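Spermidine synthase (PDB 1JQ3) catalyses the irreversible transfer of an aminopropyl group from decarboxylated S-adenosylmethionine to putrescine, yielding spermidine and S-methyl-5'-thioadenosine, and works as a homotetramer. Local coordinates at residues A[99-104]-A[135-140]; A[116-121]-A[145-150]; A[165-170]-A[192-197]. All coordinates share one frame; numbering follows the deposited sequence.

All three contacts belong to the Rossmann-like domain that binds the adenosyl ligand. Contacts 1 and 2 interlock, their segments alternating along the sequence, while contact 3 opens only after both have closed. The mixed sheet unites contacts 2 and 3: contact 2 is its outer parallel pair, 116-121 with 146-150, and contact 3 uses strand 164-170, two strands further in. Contact 1 packs helix 135-138 against the turn that follows strand 93-98. The centre of contact 2 lies about 11 Å from that of contact 1 and about 14 Å from that of contact 3; contacts 1 and 3 are about 20 Å apart, centre to centre. Yet each sends one acidic side chain, Asp101, Glu121 or Asp170, to the same ligand.

Contact 1: residues A[99-104]-A[135-140]; sequences GGDGGT and KQTSCG. With AAT (S-adenosyl-1,8-diamino-3-thiooctane), chain E.
Thr137 and Asp101 make the one hydrogen bond between 99-104 and 135-140: the threonine hydroxyl OG1 donates to Asp101 O over 2.7 Å. The donor stands above the carbonyl plane, 43° out of it. OG1 sits between the backbone N and the carbonyl carbon of its own residue (chi1 49°), and this aims it at Asp101; Leu134 O is a second acceptor beside the same hydroxyl.

The Asp101 side chain divides its carboxylate between two jobs. OD1 accepts from Gly103 N at 2.8 Å, closing an Asx turn, while OD2 takes the ligand's amino group, AAT N, at 2.6 Å. His77, another spermidine-binding residue, packs against this aspartate. Asp101 lies in the glycine-rich bend after strand 93-98, which starts with a type I beta turn from Gly99 to Gly102 and is consistent with the nucleotide-binding loop of Rossmann-type folds; Gly102 is the N-cap of helix 103-108.

Two of the glycines sit where a side chain would collide. At Gly102 the backbone angles alone already demand glycine, and a beta carbon would also run into Thr137 O, which lies 3.0 Å from Gly102 O with no bond between the two acceptors. At Gly103 a beta carbon would be crowded by Asp101 OD1; the Thr137 methyl CG2 rests 3.9 Å from Gly103 CA. Of the Ser138 side chain, CB comes nearest, 3.8 Å from Asp101 O; its hydroxyl turns back to Ala130 O and Leu134 O.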
loop_
_atom_site.group_PDB
_atom_site.type_symbol
_atom_site.label_atom_id
_atom_site.label_comp_id
_atom_site.label_asym_id
_atom_site.label_seq_id
_atom_site.Cartn_x
_atom_site.Cartn_y
_atom_site.Cartn_z
ATOM N N GLY A 99 12.952 13.873 23.275
ATOM C CA GLY A 99 13.936 14.288 22.284
ATOM C C GLY A 99 15.232 13.518 22.172
ATOM O O GLY A 99 16.285 14.115 21.992
ATOM N N GLY A 100 15.150 12.192 22.210
ATOM C CA GLY A 100 16.344 11.371 22.111
ATOM C C GLY A 100 17.124 11.585 20.835
ATOM O O GLY A 100 18.322 11.305 20.799
ATOM N N ASP A 101 16.455 12.078 19.788
ATOM C CA ASP A 101 17.116 12.357 18.515
ATOM C C ASP A 101 18.128 13.501 18.656
ATOM O O ASP A 101 19.037 13.617 17.841
ATOM C CB ASP A 101 16.087 12.724 17.447
ATOM C CG ASP A 101 15.178 13.829 17.895
ATOM O OD1 ASP A 101 15.519 15.007 17.680
ATOM O OD2 ASP A 101 14.131 13.522 18.490
ATOM N N GLY A 102 17.912 14.356 19.661
ATOM C CA GLY A 102 18.801 15.474 19.960
ATOM C C GLY A 102 18.522 16.816 19.294
ATOM O O GLY A 102 19.226 17.785 19.567
ATOM N N GLY A 103 17.523 16.876 18.420
ATOM C CA GLY A 103 17.214 18.107 17.701
ATOM C C GLY A 103 16.942 19.335 18.547
ATOM O O GLY A 103 17.432 20.439 18.253
ATOM N N THR A 104 16.122 19.154 19.577
ATOM C CA THR A 104 15.770 20.240 20.482
ATOM C C THR A 104 17.008 20.685 21.254
ATOM O O THR A 104 17.235 21.884 21.435
ATOM C CB THR A 104 14.656 19.783 21.431
ATOM O OG1 THR A 104 13.493 19.485 20.662
ATOM C CG2 THR A 104 14.320 20.839 22.456
ATOM N N LYS A 135 23.233 11.919 12.959
ATOM C CA LYS A 135 24.206 12.963 13.268
ATOM C C LYS A 135 23.739 14.399 13.064
ATOM O O LYS A 135 24.237 15.313 13.719
ATOM C CB LYS A 135 25.507 12.694 12.507
ATOM C CG LYS A 135 26.147 11.362 12.919
ATOM C CD LYS A 135 27.482 11.135 12.223
ATOM C CE LYS A 135 28.161 9.857 12.707
ATOM N NZ LYS A 135 27.428 8.631 12.285
ATOM N N GLN A 136 22.779 14.594 12.168
ATOM C CA GLN A 136 22.235 15.918 11.910
ATOM C C GLN A 136 21.572 16.480 13.172
ATOM O O GLN A 136 21.676 17.674 13.464
ATOM C CB GLN A 136 21.205 15.832 10.791
ATOM C CG GLN A 136 20.517 17.143 10.500
ATOM C CD GLN A 136 19.264 16.962 9.675
ATOM O OE1 GLN A 136 18.335 16.235 10.074
ATOM N NE2 GLN A 136 19.224 17.615 8.518
ATOM N N THR A 137 20.880 15.622 13.917
ATOM C CA THR A 137 20.220 16.058 15.146
ATOM C C THR A 137 20.989 15.802 16.430
ATOM O O THR A 137 20.795 16.520 17.411
ATOM C CB THR A 137 18.813 15.431 15.329
ATOM O OG1 THR A 137 18.864 14.007 15.132
ATOM C CG2 THR A 137 17.817 16.065 14.393
ATOM N N SER A 138 21.855 14.790 16.433
ATOM C CA SER A 138 22.586 14.418 17.641
ATOM C C SER A 138 23.950 15.085 17.806
ATOM O O SER A 138 24.728 14.696 18.670
ATOM C CB SER A 138 22.745 12.894 17.695
ATOM O OG SER A 138 23.610 12.435 16.665
ATOM N N CYS A 139 24.216 16.103 16.995
ATOM C CA CYS A 139 25.496 16.814 17.040
ATOM C C CYS A 139 25.773 17.524 18.366
ATOM O O CYS A 139 26.936 17.739 18.721
ATOM C CB CYS A 139 25.597 17.785 15.863
ATOM S SG CYS A 139 24.198 18.919 15.713
ATOM N N GLY A 140 24.711 17.811 19.116
ATOM C CA GLY A 140 24.836 18.469 20.409
ATOM C C GLY A 140 25.256 17.550 21.545
ATOM O O GLY A 140 25.664 18.032 22.608
HETATM N N AAT E . 12.158 15.236 18.388
HETATM C CA AAT E . 11.167 14.927 17.476
HETATM C CB AAT E . 10.615 13.605 17.743
HETATM C CG AAT E . 10.255 13.463 19.155
HETATM S SD AAT E . 11.140 12.062 19.831
HETATM C "C5'" AAT E . 10.293 11.683 21.378
HETATM C "C4'" AAT E . 11.132 10.912 22.353
HETATM O "O4'" AAT E . 10.593 11.003 23.564
HETATM C "C3'" AAT E . 11.224 9.485 22.041
HETATM O "O3'" AAT E . 12.576 9.279 21.790
HETATM C "C2'" AAT E . 10.767 8.713 23.365
HETATM O "O2'" AAT E . 11.416 7.510 23.740
HETATM C "C1'" AAT E . 10.834 9.872 24.350
HETATM N N9 AAT E . 9.805 9.922 25.349
HETATM C C8 AAT E . 8.638 9.227 25.487
HETATM N N7 AAT E . 8.231 8.965 26.749
HETATM C C5 AAT E . 9.170 9.482 27.489
HETATM C C6 AAT E . 9.296 9.533 28.970
HETATM N N6 AAT E . 8.345 8.988 29.832
HETATM N N1 AAT E . 10.409 10.146 29.574
HETATM C C2 AAT E . 11.341 10.678 28.685
HETATM N N3 AAT E . 11.306 10.685 27.285
HETATM C C4 AAT E . 10.186 10.078 26.686
HETATM C C11 AAT E . 8.768 13.239 19.283
HETATM C C12 AAT E . 7.637 14.058 18.700
HETATM C C13 AAT E . 7.028 13.430 17.462
HETATM C C14 AAT E . 5.525 13.299 17.294
HETATM C C15 AAT E . 4.897 12.680 16.060
HETATM N N16 AAT E . 3.553 12.445 15.671
#

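Contact 2: residues A[116-121]-A[145-150]. With AAT (S-adenosyl-1,8-diamino-3-thiooctane), chain E.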
loop_
_atom_site.group_PDB
_atom_site.type_symbol
_atom_site.label_atom_id
_atom_site.label_comp_id
_atom_site.label_asym_id
_atom_site.label_seq_id
_atom_site.Cartn_x
_atom_site.Cartn_y
_atom_site.Cartn_z
ATOM N N LYS A 116 24.090 24.796 31.158
ATOM C CA LYS A 116 23.788 23.373 31.343
ATOM C C LYS A 116 22.449 22.983 30.692
ATOM O O LYS A 116 21.410 23.593 30.966
ATOM C CB LYS A 116 23.746 23.039 32.842
ATOM C CG LYS A 116 23.235 21.639 33.188
ATOM C CD LYS A 116 24.293 20.561 33.008
ATOM C CE LYS A 116 25.320 20.602 34.127
ATOM N NZ LYS A 116 26.190 19.391 34.095
ATOM N N ALA A 117 22.497 22.002 29.788
ATOM C CA ALA A 117 21.292 21.501 29.126
ATOM C C ALA A 117 21.189 20.003 29.419
ATOM O O ALA A 117 22.079 19.236 29.078
ATOM C CB ALA A 117 21.337 21.741 27.615
ATOM N N ILE A 118 20.121 19.601 30.093
ATOM C CA ILE A 118 19.942 18.198 30.411
ATOM C C ILE A 118 18.922 17.578 29.462
ATOM O O ILE A 118 17.837 18.121 29.266
ATOM C CB ILE A 118 19.464 17.997 31.860
ATOM C CG1 ILE A 118 20.544 18.491 32.841
ATOM C CG2 ILE A 118 19.137 16.504 32.093
ATOM C CD1 ILE A 118 20.168 18.355 34.307
ATOM N N LEU A 119 19.314 16.474 28.835
ATOM C CA LEU A 119 18.431 15.754 27.923
ATOM C C LEU A 119 18.025 14.467 28.641
ATOM O O LEU A 119 18.846 13.577 28.846
ATOM C CB LEU A 119 19.148 15.429 26.615
ATOM C CG LEU A 119 18.263 14.776 25.547
ATOM C CD1 LEU A 119 17.051 15.687 25.245
ATOM C CD2 LEU A 119 19.075 14.509 24.294
ATOM N N CYS A 120 16.753 14.396 29.017
ATOM C CA CYS A 120 16.209 13.254 29.745
ATOM C C CYS A 120 15.347 12.398 28.834
ATOM O O CYS A 120 14.171 12.689 28.617
ATOM C CB CYS A 120 15.394 13.747 30.929
ATOM S SG CYS A 120 14.842 12.424 32.022
ATOM N N GLU A 121 15.969 11.353 28.298
ATOM C CA GLU A 121 15.331 10.427 27.368
ATOM C C GLU A 121 15.101 9.095 28.080
ATOM O O GLU A 121 15.998 8.568 28.726
ATOM C CB GLU A 121 16.237 10.262 26.131
ATOM C CG GLU A 121 15.938 9.062 25.213
ATOM C CD GLU A 121 14.559 9.091 24.607
ATOM O OE1 GLU A 121 14.143 10.165 24.100
ATOM O OE2 GLU A 121 13.880 8.031 24.639
ATOM N N ARG A 145 28.392 21.287 27.620
ATOM C CA ARG A 145 27.285 21.754 28.451
ATOM C C ARG A 145 26.110 20.781 28.450
ATOM O O ARG A 145 25.208 20.916 29.261
ATOM C CB ARG A 145 26.778 23.116 27.958
ATOM C CG ARG A 145 27.832 24.224 27.909
ATOM C CD ARG A 145 27.291 25.412 27.129
ATOM N NE ARG A 145 27.170 25.111 25.704
ATOM C CZ ARG A 145 26.456 25.818 24.832
ATOM N NH1 ARG A 145 25.766 26.884 25.231
ATOM N NH2 ARG A 145 26.479 25.484 23.544
ATOM N N ALA A 146 26.117 19.813 27.537
ATOM C CA ALA A 146 25.014 18.847 27.455
ATOM C C ALA A 146 25.238 17.643 28.361
ATOM O O ALA A 146 26.339 17.096 28.420
ATOM C CB ALA A 146 24.816 18.374 26.005
ATOM N N GLU A 147 24.187 17.256 29.076
ATOM C CA GLU A 147 24.228 16.087 29.942
ATOM C C GLU A 147 23.040 15.202 29.582
ATOM O O GLU A 147 21.897 15.630 29.697
ATOM C CB GLU A 147 24.143 16.472 31.418
ATOM C CG GLU A 147 24.213 15.238 32.346
ATOM C CD GLU A 147 23.842 15.536 33.795
ATOM O OE1 GLU A 147 23.901 16.716 34.207
ATOM O OE2 GLU A 147 23.470 14.578 34.519
ATOM N N ILE A 148 23.320 13.964 29.186
ATOM C CA ILE A 148 22.265 13.021 28.819
ATOM C C ILE A 148 21.910 12.127 29.997
ATOM O O ILE A 148 22.791 11.516 30.618
ATOM C CB ILE A 148 22.706 12.130 27.645
ATOM C CG1 ILE A 148 22.947 12.997 26.409
ATOM C CG2 ILE A 148 21.637 11.061 27.346
ATOM C CD1 ILE A 148 23.639 12.253 25.282
ATOM N N VAL A 149 20.618 12.051 30.300
ATOM C CA VAL A 149 20.143 11.213 31.395
ATOM C C VAL A 149 19.112 10.222 30.856
ATOM O O VAL A 149 18.195 10.602 30.128
ATOM C CB VAL A 149 19.480 12.062 32.516
ATOM C CG1 VAL A 149 18.993 11.153 33.637
ATOM C CG2 VAL A 149 20.451 13.082 33.069
ATOM N N ILE A 150 19.290 8.941 31.163
ATOM C CA ILE A 150 18.326 7.948 30.709
ATOM C C ILE A 150 17.367 7.735 31.869
ATOM O O ILE A 150 17.741 7.179 32.897
ATOM C CB ILE A 150 19.006 6.620 30.314
ATOM C CG1 ILE A 150 20.095 6.876 29.267
ATOM C CG2 ILE A 150 17.958 5.644 29.755
ATOM C CD1 ILE A 150 19.615 7.649 28.053
HETATM N N AAT E . 12.158 15.236 18.388
HETATM C CA AAT E . 11.167 14.927 17.476
HETATM C CB AAT E . 10.615 13.605 17.743
HETATM C CG AAT E . 10.255 13.463 19.155
HETATM S SD AAT E . 11.140 12.062 19.831
HETATM C "C5'" AAT E . 10.293 11.683 21.378
HETATM C "C4'" AAT E . 11.132 10.912 22.353
HETATM O "O4'" AAT E . 10.593 11.003 23.564
HETATM C "C3'" AAT E . 11.224 9.485 22.041
HETATM O "O3'" AAT E . 12.576 9.279 21.790
HETATM C "C2'" AAT E . 10.767 8.713 23.365
HETATM O "O2'" AAT E . 11.416 7.510 23.740
HETATM C "C1'" AAT E . 10.834 9.872 24.350
HETATM N N9 AAT E . 9.805 9.922 25.349
HETATM C C8 AAT E . 8.638 9.227 25.487
HETATM N N7 AAT E . 8.231 8.965 26.749
HETATM C C5 AAT E . 9.170 9.482 27.489
HETATM C C6 AAT E . 9.296 9.533 28.970
HETATM N N6 AAT E . 8.345 8.988 29.832
HETATM N N1 AAT E . 10.409 10.146 29.574
HETATM C C2 AAT E . 11.341 10.678 28.685
HETATM N N3 AAT E . 11.306 10.685 27.285
HETATM C C4 AAT E . 10.186 10.078 26.686
HETATM C C11 AAT E . 8.768 13.239 19.283
HETATM C C12 AAT E . 7.637 14.058 18.700
HETATM C C13 AAT E . 7.028 13.430 17.462
HETATM C C14 AAT E . 5.525 13.299 17.294
HETATM C C15 AAT E . 4.897 12.680 16.060
HETATM N N16 AAT E . 3.553 12.445 15.671
#
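Leu119 O takes the shortest backbone bond between the two strands, from Val149 N at 2.8 Å and almost straight (177° at the hydrogen), and Ile148 CA-H adds a weaker approach to the same oxygen. Glu147 O is gripped in the same way, by Leu119 N at 2.9 Å and by the CA-H of Ile118. Ala117 and Glu121 complete the ladder, Ala117 N and O bonding to Arg145 O and Glu147 N, and Glu121 N to Val149 O, where the bond is more bent (143°).

Strand 146-150 is the edge of the seven-stranded sheet, whose strand order 3-2-1-4-5-7-6 is that of class I AdoMet-dependent methyltransferases. The connection between the two parallel strands, mainly helix 124-133 followed by the short helix 135-138, makes a beta-alpha-beta crossover. As in that fold, the acid ending the second strand holds the ribose: Glu121 OE1 accepts from AAT O3' at 2.9 Å, and OE2 lies 2.7 Å from AAT O2'. Its chain bends at chi2 (61°), which carries the carboxylate off toward the ligand, while Ile150 CG2 stays behind, 3.7 Å from Glu121 O.

On the face with Ile118 and Cys120, Ile118 CG2 meets Val149 CG2 at 3.8 Å, and Tyr156 covers both. Ile118 also runs alongside Glu147, whose extended chain crosses the twice-bent Lys116 to a salt bridge of 3.5 Å between Glu147 OE1 and Lys116 NZ. Leu105 of helix 103-108 packs under Ala117, Leu119 and Ala146 on the other face.

Contact 3: residues A[165-170]-A[192-197]; sequences DVIIID and YDALKE. With AAT (S-adenosyl-1,8-diamino-3-thiooctane), chain E.
Strand 164-170 and helix 185-194 are the first two elements of a beta-alpha-beta crossover that ends in strand 199-204, and this contact seals the helix's C-terminal end against the start of the first strand. Ile167 is the apolar centre. Its CG1 is anti to the carbonyl carbon (chi1 -71°), and the extended chain beyond it lays CD1 3.7 Å from Leu195 CG, the two side chains crossing at a slant. The same CD1 reaches Ala194 CB at 4.1 Å, in the last turn of the helix. With an alanine in place of Ile167, Leu195 and Ala194 would probably lose their apolar partner, and a gap is likely to open beneath the helix end. Leu195 also turns its CD2 methyl to the backbone, 3.6 Å from Asp165 O.

The polar side is mediated by water. One molecule donates to Asp165 OD2 at 2.9 Å and accepts from Lys196 NZ at 2.6 Å; directly, Asp165 OD1 and Lys196 NZ stand 4.4 Å apart, too far for a salt bridge. OD2 is held as well by the backbone N of Lys92 and Lys93.

At the strand's other end Asp170, the probable proton acceptor, receives AAT N on OD1 at 3.1 Å. Strands 93-98 and 199-204 flank this strand in the sheet, with helix 73-87 packed over Val166, Ile168 and Asp170.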
loop_
_atom_site.group_PDB
_atom_site.type_symbol
_atom_site.label_atom_id
_atom_site.label_comp_id
_atom_site.label_asym_id
_atom_site.label_seq_id
_atom_site.Cartn_x
_atom_site.Cartn_y
_atom_site.Cartn_z
ATOM N N ASP A 165 15.576 27.031 34.381
ATOM C CA ASP A 165 15.087 28.271 33.787
ATOM C C ASP A 165 14.056 27.941 32.714
ATOM O O ASP A 165 13.074 28.673 32.530
ATOM C CB ASP A 165 16.239 29.044 33.143
ATOM C CG ASP A 165 17.222 29.588 34.166
ATOM O OD1 ASP A 165 16.779 30.251 35.130
ATOM O OD2 ASP A 165 18.436 29.346 34.015
ATOM N N VAL A 166 14.283 26.824 32.021
ATOM C CA VAL A 166 13.417 26.399 30.928
ATOM C C VAL A 166 13.242 24.885 30.926
ATOM O O VAL A 166 14.200 24.145 31.135
ATOM C CB VAL A 166 14.054 26.766 29.549
ATOM C CG1 VAL A 166 13.154 26.307 28.396
ATOM C CG2 VAL A 166 14.336 28.264 29.451
ATOM N N ILE A 167 12.010 24.442 30.709
ATOM C CA ILE A 167 11.716 23.014 30.602
ATOM C C ILE A 167 10.958 22.860 29.295
ATOM O O ILE A 167 9.991 23.578 29.042
ATOM C CB ILE A 167 10.871 22.492 31.790
ATOM C CG1 ILE A 167 11.729 22.459 33.059
ATOM C CG2 ILE A 167 10.339 21.091 31.494
ATOM C CD1 ILE A 167 10.964 22.106 34.334
ATOM N N ILE A 168 11.432 21.961 28.441
ATOM C CA ILE A 168 10.806 21.716 27.149
ATOM C C ILE A 168 10.399 20.239 27.081
ATOM O O ILE A 168 11.201 19.362 27.400
ATOM C CB ILE A 168 11.793 22.009 26.003
ATOM C CG1 ILE A 168 12.125 23.510 25.962
ATOM C CG2 ILE A 168 11.208 21.550 24.669
ATOM C CD1 ILE A 168 13.360 23.844 25.125
ATOM N N ILE A 169 9.137 19.987 26.739
ATOM C CA ILE A 169 8.637 18.613 26.600
ATOM C C ILE A 169 8.628 18.238 25.111
ATOM O O ILE A 169 7.827 18.748 24.333
ATOM C CB ILE A 169 7.210 18.438 27.153
ATOM C CG1 ILE A 169 7.083 19.070 28.544
ATOM C CG2 ILE A 169 6.871 16.944 27.209
ATOM C CD1 ILE A 169 8.163 18.619 29.515
ATOM N N ASP A 170 9.528 17.342 24.733
ATOM C CA ASP A 170 9.672 16.885 23.348
ATOM C C ASP A 170 9.303 15.399 23.359
ATOM O O ASP A 170 10.137 14.529 23.157
ATOM C CB ASP A 170 11.138 17.085 22.930
ATOM C CG ASP A 170 11.390 16.804 21.452
ATOM O OD1 ASP A 170 10.481 16.347 20.724
ATOM O OD2 ASP A 170 12.543 17.013 21.031
ATOM N N TYR A 192 6.292 22.811 36.875
ATOM C CA TYR A 192 6.133 24.149 37.434
ATOM C C TYR A 192 7.003 24.285 38.687
ATOM O O TYR A 192 7.720 25.276 38.856
ATOM C CB TYR A 192 4.659 24.398 37.792
ATOM C CG TYR A 192 4.373 25.739 38.446
ATOM C CD1 TYR A 192 4.657 25.960 39.802
ATOM C CD2 TYR A 192 3.801 26.781 37.719
ATOM C CE1 TYR A 192 4.380 27.184 40.414
ATOM C CE2 TYR A 192 3.517 28.015 38.322
ATOM C CZ TYR A 192 3.810 28.208 39.669
ATOM O OH TYR A 192 3.550 29.427 40.265
ATOM N N ASP A 193 6.927 23.293 39.571
ATOM C CA ASP A 193 7.705 23.301 40.810
ATOM C C ASP A 193 9.208 23.166 40.590
ATOM O O ASP A 193 10.001 23.568 41.440
ATOM C CB ASP A 193 7.236 22.184 41.750
ATOM C CG ASP A 193 5.816 22.394 42.256
ATOM O OD1 ASP A 193 5.325 23.545 42.244
ATOM O OD2 ASP A 193 5.188 21.391 42.671
ATOM N N ALA A 194 9.601 22.568 39.468
ATOM C CA ALA A 194 11.019 22.398 39.167
ATOM C C ALA A 194 11.637 23.650 38.528
ATOM O O ALA A 194 12.861 23.795 38.486
ATOM C CB ALA A 194 11.231 21.173 38.284
ATOM N N LEU A 195 10.789 24.542 38.024
ATOM C CA LEU A 195 11.264 25.780 37.414
ATOM C C LEU A 195 11.490 26.832 38.490
ATOM O O LEU A 195 10.866 26.785 39.558
ATOM C CB LEU A 195 10.233 26.332 36.418
ATOM C CG LEU A 195 10.092 25.645 35.056
ATOM C CD1 LEU A 195 8.795 26.075 34.400
ATOM C CD2 LEU A 195 11.279 25.995 34.170
ATOM N N LYS A 196 12.383 27.775 38.206
ATOM C CA LYS A 196 12.656 28.881 39.128
ATOM C C LYS A 196 11.480 29.873 39.075
ATOM O O LYS A 196 10.505 29.639 38.355
ATOM C CB LYS A 196 13.976 29.559 38.770
ATOM C CG LYS A 196 15.181 28.685 39.032
ATOM C CD LYS A 196 16.464 29.429 38.732
ATOM C CE LYS A 196 17.682 28.584 39.070
ATOM N NZ LYS A 196 18.934 29.344 38.837
ATOM N N GLU A 197 11.573 30.986 39.800
ATOM C CA GLU A 197 10.468 31.949 39.841
ATOM C C GLU A 197 10.059 32.615 38.520
ATOM O O GLU A 197 8.896 32.972 38.337
ATOM C CB GLU A 197 10.711 33.008 40.933
ATOM C CG GLU A 197 11.978 33.861 40.761
ATOM C CD GLU A 197 11.754 35.146 39.959
ATOM O OE1 GLU A 197 10.585 35.540 39.741
ATOM O OE2 GLU A 197 12.759 35.775 39.556
HETATM N N AAT E . 12.158 15.236 18.388
HETATM C CA AAT E . 11.167 14.927 17.476
HETATM C CB AAT E . 10.615 13.605 17.743
HETATM C CG AAT E . 10.255 13.463 19.155
HETATM S SD AAT E . 11.140 12.062 19.831
HETATM C "C5'" AAT E . 10.293 11.683 21.378
HETATM C "C4'" AAT E . 11.132 10.912 22.353
HETATM O "O4'" AAT E . 10.593 11.003 23.564
HETATM C "C3'" AAT E . 11.224 9.485 22.041
HETATM O "O3'" AAT E . 12.576 9.279 21.790
HETATM C "C2'" AAT E . 10.767 8.713 23.365
HETATM O "O2'" AAT E . 11.416 7.510 23.740
HETATM C "C1'" AAT E . 10.834 9.872 24.350
HETATM N N9 AAT E . 9.805 9.922 25.349
HETATM C C8 AAT E . 8.638 9.227 25.487
HETATM N N7 AAT E . 8.231 8.965 26.749
HETATM C C5 AAT E . 9.170 9.482 27.489
HETATM C C6 AAT E . 9.296 9.533 28.970
HETATM N N6 AAT E . 8.345 8.988 29.832
HETATM N N1 AAT E . 10.409 10.146 29.574
HETATM C C2 AAT E . 11.341 10.678 28.685
HETATM N N3 AAT E . 11.306 10.685 27.285
HETATM C C4 AAT E . 10.186 10.078 26.686
HETATM C C11 AAT E . 8.768 13.239 19.283
HETATM C C12 AAT E . 7.637 14.058 18.700
HETATM C C13 AAT E . 7.028 13.430 17.462
HETATM C C14 AAT E . 5.525 13.299 17.294
HETATM C C15 AAT E . 4.897 12.680 16.060
HETATM N N16 AAT E . 3.553 12.445 15.671
HETATM O O HOH W 1 19.920 29.215 36.471
#